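GDSL-like protein (Roseburia intestinalis L1-82, PDB 6HFZ) is a two-domain SGNH-type esterase that removes acetyl groups from acetylated mannans. Local coordinates at residues A136-H141 / N163-S168; V303-V308 / R349-H354. One frame throughout, in Å; residues are numbered along the deposited sequence.

Contact 1: A136-H141 / N163-S168; sequences AVLLVH and NLPAVS
L139 is held through both of its backbone polar groups by the segment 163-168. Its N-H runs almost straight to P165 O, with 3.0 Å from N to O and 174° at the hydrogen, and its own O takes the N-H of V167 at 2.9 Å. The ladder continues from H141 N to V167 O at 2.8 Å. P165 suits the entry to the strand: its nitrogen carries no hydrogen, and it turns ring carbon CG toward V137 O (3.4 Å), while its carbonyl still serves L139.

The strands are parallel, and helix 152-161 connects them: a beta-alpha-beta crossover in the mainly parallel sheet expected of an SGNH hydrolase. Strand 102-106 pairs with the other edge of 136-141.

Apolar packing differs on the two faces of the sheet. V140 and V167 lie side by side and point the same way, CG2 to CG2 at 3.9 Å; their branched, compact side chains pack against helix 196-215, where both meet I206. On this same face L138 joins P165: chi1 170° sets CG anti to the backbone N, and chi2 67° then turns CD1 to 3.8 Å from P165 CB. On the other face L139 CB touches A166 CB, small enough to leave room for the H141 ring, whose NE2 stands 3.7 Å from that methyl. L164, just before the strand, rests CD1 against both V137 CG1 and L139 CD2, facing helix 115-129.

H141 ND1 and S168 OG, both on buried residues, have partners outside the two segments. The H141 ring has S168 CB at its edge, near its plane, and its ND1 is hydrogen-bonded to S108. S168 OG, 4.1 Å from H141 CB, bonds instead to the Q152 side chain and the backbone N of Q170.

Contact 2: V303-V308 / R349-H354; sequences VAEIIV and RLTETH
R349 pairs with E305 through two backbone bonds: R349 N reaches E305 O at 3.0 Å, and E305 N returns the bond to R349 O. Their side chains leave the same face of the sheet, and the aliphatic part of the arginine, at CD, lies 4.2 Å from E305 OE2. Beyond CD the arginine runs off from the other strand, so the opposite charges are near without touching, which suits two long polar chains at a surface.

L350 points away from strand 303-308, yet its CD1 meets A304 CB at 3.9 Å; the small alanine fits where the strands come close.

T351 donates its N-H to V303 O at 2.9 Å, and its hydroxyl adds a weak bond to the same oxygen. Its methyl CG2 lies across the E305 chain at about a right angle, 3.6 Å from CD. E305 is brought there by a CG set between backbone N and carbonyl carbon (chi1 78°). An alanine at E305 would probably leave the T351 methyl with much less cover and R349 without its nearby negative charge.

E352 N also bonds to V303 O, at 3.2 Å, approaching from the same face of the carbonyl plane as T351 N, and E352 O accepts V303 N. The extended glutamate lies alongside V303, CB to CB at 3.8 Å, while its OE1 forms a salt bridge with R317 of strand 316-319, which flanks 303-308 on its other edge.

With T351 and E352 both opposite V303, and T351 near helical backbone angles (phi -113°, psi -26°), the pairing is a classic beta bulge in an antiparallel sheet.

Overall arrangement
The two contacts belong to different parts of this two-domain enzyme, on opposite sides of the chain's centre. Their own centres are 41 Å apart and their nearest atoms about 29 Å, so neither touches the other; along the chain, contact 1 closes before contact 2 opens. Contact 1 lies within the hydrolase family region, in the sheet that also contains strand 32-39. S41, just beyond that strand, probably forms the catalytic triad with D190 and H193, and H193 comes shortly before helix 196-215, which lines one face of contact 1. Contact 2 joins neighbouring strands of a separate, antiparallel sheet in the all-beta part, and its centre lies about 27 Å from the centre of the chain.

Contact 1: A136-H141 / N163-S168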
loop_
_atom_site.group_PDB
_atom_site.type_symbol
_atom_site.label_atom_id
_atom_site.label_comp_id
_atom_site.label_asym_id
_atom_site.label_seq_id
_atom_site.Cartn_x
_atom_site.Cartn_y
_atom_site.Cartn_z
ATOM N N ALA A 136 1.830 15.118 -9.115
ATOM C CA ALA A 136 0.393 15.172 -8.967
ATOM C C ALA A 136 -0.048 13.874 -8.288
ATOM O O ALA A 136 0.427 12.790 -8.651
ATOM C CB ALA A 136 -0.283 15.320 -10.303
ATOM N N VAL A 137 -0.902 14.022 -7.282
ATOM C CA VAL A 137 -1.399 12.882 -6.507
ATOM C C VAL A 137 -2.923 12.858 -6.618
ATOM O O VAL A 137 -3.571 13.895 -6.463
ATOM C CB VAL A 137 -0.962 12.986 -5.043
ATOM C CG1 VAL A 137 -1.548 11.867 -4.177
ATOM C CG2 VAL A 137 0.552 13.017 -4.894
ATOM N N LEU A 138 -3.473 11.676 -6.929
ATOM C CA LEU A 138 -4.907 11.430 -6.958
ATOM C C LEU A 138 -5.204 10.237 -6.038
ATOM O O LEU A 138 -4.589 9.145 -6.212
ATOM C CB LEU A 138 -5.325 11.130 -8.398
ATOM C CG LEU A 138 -6.746 10.612 -8.602
ATOM C CD1 LEU A 138 -7.719 11.705 -8.237
ATOM C CD2 LEU A 138 -6.926 10.149 -10.042
ATOM N N LEU A 139 -6.121 10.416 -5.092
ATOM C CA LEU A 139 -6.486 9.320 -4.199
ATOM C C LEU A 139 -7.626 8.537 -4.851
ATOM O O LEU A 139 -8.562 9.127 -5.451
ATOM C CB LEU A 139 -6.881 9.854 -2.819
ATOM C CG LEU A 139 -5.883 10.778 -2.132
ATOM C CD1 LEU A 139 -6.306 11.054 -0.722
ATOM C CD2 LEU A 139 -4.474 10.213 -2.106
ATOM N N VAL A 140 -7.540 7.202 -4.798
ATOM C CA VAL A 140 -8.619 6.392 -5.313
ATOM C C VAL A 140 -9.153 5.497 -4.188
ATOM O O VAL A 140 -8.406 4.801 -3.504
ATOM C CB VAL A 140 -8.147 5.559 -6.527
ATOM C CG1 VAL A 140 -9.165 4.503 -6.927
ATOM C CG2 VAL A 140 -7.811 6.438 -7.730
ATOM N N HIS A 141 -10.470 5.514 -3.981
ATOM C CA HIS A 141 -11.126 4.749 -2.912
ATOM C C HIS A 141 -11.988 3.627 -3.507
ATOM O O HIS A 141 -13.082 3.905 -4.004
ATOM C CB HIS A 141 -12.031 5.671 -2.051
ATOM C CG HIS A 141 -11.410 6.939 -1.543
ATOM N ND1 HIS A 141 -10.323 6.942 -0.677
ATOM C CD2 HIS A 141 -11.685 8.240 -1.787
ATOM C CE1 HIS A 141 -9.966 8.201 -0.421
ATOM N NE2 HIS A 141 -10.781 9.002 -1.066
ATOM N N ASN A 163 -5.816 19.154 0.302
ATOM C CA ASN A 163 -6.460 19.626 -0.935
ATOM C C ASN A 163 -6.112 18.718 -2.115
ATOM O O ASN A 163 -5.779 19.201 -3.222
ATOM C CB ASN A 163 -6.117 21.099 -1.158
ATOM C CG ASN A 163 -6.862 21.980 -0.178
ATOM O OD1 ASN A 163 -8.079 22.093 -0.261
ATOM N ND2 ASN A 163 -6.167 22.586 0.770
ATOM N N LEU A 164 -6.219 17.392 -1.899
ATOM C CA LEU A 164 -5.945 16.438 -2.948
ATOM C C LEU A 164 -7.212 15.986 -3.630
ATOM O O LEU A 164 -8.217 15.720 -2.977
ATOM C CB LEU A 164 -5.206 15.218 -2.398
ATOM C CG LEU A 164 -3.833 15.490 -1.797
ATOM C CD1 LEU A 164 -3.253 14.209 -1.204
ATOM C CD2 LEU A 164 -2.904 16.048 -2.831
ATOM N N PRO A 165 -7.163 15.844 -4.963
ATOM C CA PRO A 165 -8.274 15.231 -5.692
ATOM C C PRO A 165 -8.458 13.772 -5.274
ATOM O O PRO A 165 -7.468 13.088 -5.008
ATOM C CB PRO A 165 -7.897 15.358 -7.167
ATOM C CG PRO A 165 -6.409 15.650 -7.191
ATOM C CD PRO A 165 -6.059 16.246 -5.837
ATOM N N ALA A 166 -9.727 13.317 -5.234
ATOM C CA ALA A 166 -10.028 11.966 -4.800
ATOM C C ALA A 166 -11.272 11.473 -5.535
ATOM O O ALA A 166 -12.266 12.247 -5.650
ATOM C CB ALA A 166 -10.292 11.945 -3.336
ATOM N N VAL A 167 -11.246 10.206 -5.943
ATOM C CA VAL A 167 -12.406 9.604 -6.536
ATOM C C VAL A 167 -12.771 8.316 -5.789
ATOM O O VAL A 167 -11.867 7.608 -5.260
ATOM C CB VAL A 167 -12.233 9.372 -8.047
ATOM C CG1 VAL A 167 -12.098 10.694 -8.792
ATOM C CG2 VAL A 167 -11.078 8.450 -8.378
ATOM N N SER A 168 -14.064 7.961 -5.845
ATOM C CA SER A 168 -14.614 6.877 -5.019
ATOM C C SER A 168 -15.530 5.946 -5.795
ATOM O O SER A 168 -16.407 6.406 -6.514
ATOM C CB SER A 168 -15.335 7.444 -3.828
ATOM O OG SER A 168 -15.973 6.424 -3.080
#

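Contact 2: V303-V308 / R349-H354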
loop_
_atom_site.group_PDB
_atom_site.type_symbol
_atom_site.label_atom_id
_atom_site.label_comp_id
_atom_site.label_asym_id
_atom_site.label_seq_id
_atom_site.Cartn_x
_atom_site.Cartn_y
_atom_site.Cartn_z
ATOM N N VAL A 303 5.948 -21.008 14.566
ATOM C CA VAL A 303 5.486 -19.869 15.334
ATOM C C VAL A 303 6.713 -19.216 15.943
ATOM O O VAL A 303 7.622 -19.927 16.386
ATOM C CB VAL A 303 4.481 -20.287 16.420
ATOM C CG1 VAL A 303 4.022 -19.085 17.227
ATOM C CG2 VAL A 303 3.286 -21.046 15.820
ATOM N N ALA A 304 6.759 -17.883 15.910
ATOM C CA ALA A 304 7.816 -17.114 16.557
ATOM C C ALA A 304 7.210 -16.155 17.580
ATOM O O ALA A 304 6.006 -15.979 17.615
ATOM C CB ALA A 304 8.611 -16.356 15.522
ATOM N N GLU A 305 8.090 -15.490 18.325
ATOM C CA GLU A 305 7.748 -14.387 19.196
ATOM C C GLU A 305 8.735 -13.249 18.913
ATOM O O GLU A 305 9.929 -13.464 18.518
ATOM C CB GLU A 305 7.749 -14.841 20.660
ATOM C CG GLU A 305 9.135 -14.958 21.269
ATOM C CD GLU A 305 9.207 -15.539 22.684
ATOM O OE1 GLU A 305 8.142 -15.556 23.376
ATOM O OE2 GLU A 305 10.322 -16.012 23.075
ATOM N N ILE A 306 8.248 -12.016 19.052
ATOM C CA ILE A 306 9.051 -10.824 18.939
ATOM C C ILE A 306 8.992 -10.078 20.293
ATOM O O ILE A 306 7.921 -9.962 20.898
ATOM C CB ILE A 306 8.572 -9.939 17.760
ATOM C CG1 ILE A 306 9.461 -8.712 17.596
ATOM C CG2 ILE A 306 7.105 -9.568 17.872
ATOM C CD1 ILE A 306 9.350 -8.056 16.238
ATOM N N ILE A 307 10.168 -9.638 20.745
ATOM C CA ILE A 307 10.387 -9.027 22.008
ATOM C C ILE A 307 11.105 -7.708 21.772
ATOM O O ILE A 307 12.095 -7.653 21.048
ATOM C CB ILE A 307 11.235 -9.945 22.901
ATOM C CG1 ILE A 307 10.535 -11.283 23.151
ATOM C CG2 ILE A 307 11.582 -9.239 24.209
ATOM C CD1 ILE A 307 11.386 -12.278 23.919
ATOM N N VAL A 308 10.616 -6.637 22.410
ATOM C CA VAL A 308 11.197 -5.340 22.241
ATOM C C VAL A 308 11.792 -4.933 23.601
ATOM O O VAL A 308 11.072 -5.005 24.604
ATOM C CB VAL A 308 10.168 -4.324 21.713
ATOM C CG1 VAL A 308 10.732 -2.923 21.629
ATOM C CG2 VAL A 308 9.657 -4.745 20.352
ATOM N N ARG A 349 12.476 -14.866 17.855
ATOM C CA ARG A 349 12.904 -16.229 18.201
ATOM C C ARG A 349 11.811 -17.210 17.791
ATOM O O ARG A 349 10.662 -16.972 18.066
ATOM C CB ARG A 349 13.061 -16.345 19.729
ATOM C CG ARG A 349 13.685 -17.650 20.211
ATOM C CD ARG A 349 14.023 -17.603 21.726
ATOM N NE ARG A 349 14.577 -18.897 22.179
ATOM C CZ ARG A 349 15.881 -19.170 22.245
ATOM N NH1 ARG A 349 16.766 -18.221 22.012
ATOM N NH2 ARG A 349 16.304 -20.377 22.580
ATOM N N LEU A 350 12.179 -18.383 17.266
ATOM C CA LEU A 350 11.186 -19.405 16.985
ATOM C C LEU A 350 10.823 -20.148 18.275
ATOM O O LEU A 350 11.730 -20.524 19.025
ATOM C CB LEU A 350 11.763 -20.365 15.941
ATOM C CG LEU A 350 11.240 -20.200 14.513
ATOM C CD1 LEU A 350 11.315 -18.791 14.008
ATOM C CD2 LEU A 350 11.920 -21.145 13.544
ATOM N N THR A 351 9.518 -20.287 18.523
ATOM C CA THR A 351 8.959 -20.901 19.760
ATOM C C THR A 351 8.237 -22.227 19.506
ATOM O O THR A 351 8.130 -23.033 20.450
ATOM C CB THR A 351 8.015 -19.924 20.468
ATOM O OG1 THR A 351 6.916 -19.631 19.603
ATOM C CG2 THR A 351 8.709 -18.639 20.850
ATOM N N GLU A 352 7.697 -22.457 18.299
ATOM C CA GLU A 352 7.020 -23.735 17.947
ATOM C C GLU A 352 7.451 -24.156 16.531
ATOM O O GLU A 352 7.550 -23.324 15.623
ATOM C CB GLU A 352 5.484 -23.647 17.999
ATOM C CG GLU A 352 4.919 -23.044 19.287
ATOM C CD GLU A 352 3.404 -22.843 19.298
ATOM O OE1 GLU A 352 2.923 -21.890 19.981
ATOM O OE2 GLU A 352 2.691 -23.649 18.631
ATOM N N THR A 353 7.785 -25.437 16.379
ATOM C CA THR A 353 8.080 -26.078 15.116
ATOM C C THR A 353 7.356 -27.422 15.070
ATOM O O THR A 353 6.899 -27.911 16.113
ATOM C CB THR A 353 9.579 -26.304 14.876
ATOM O OG1 THR A 353 10.121 -27.157 15.903
ATOM C CG2 THR A 353 10.310 -24.981 14.764
ATOM N N HIS A 354 7.252 -27.965 13.853
ATOM C CA HIS A 354 6.600 -29.208 13.616
ATOM C C HIS A 354 7.475 -30.047 12.694
ATOM O O HIS A 354 8.094 -29.516 11.773
ATOM C CB HIS A 354 5.190 -29.020 13.030
ATOM C CG HIS A 354 4.384 -27.978 13.726
ATOM N ND1 HIS A 354 4.491 -26.639 13.406
ATOM C CD2 HIS A 354 3.475 -28.067 14.720
ATOM C CE1 HIS A 354 3.651 -25.949 14.156
ATOM N NE2 HIS A 354 3.019 -26.800 14.968
#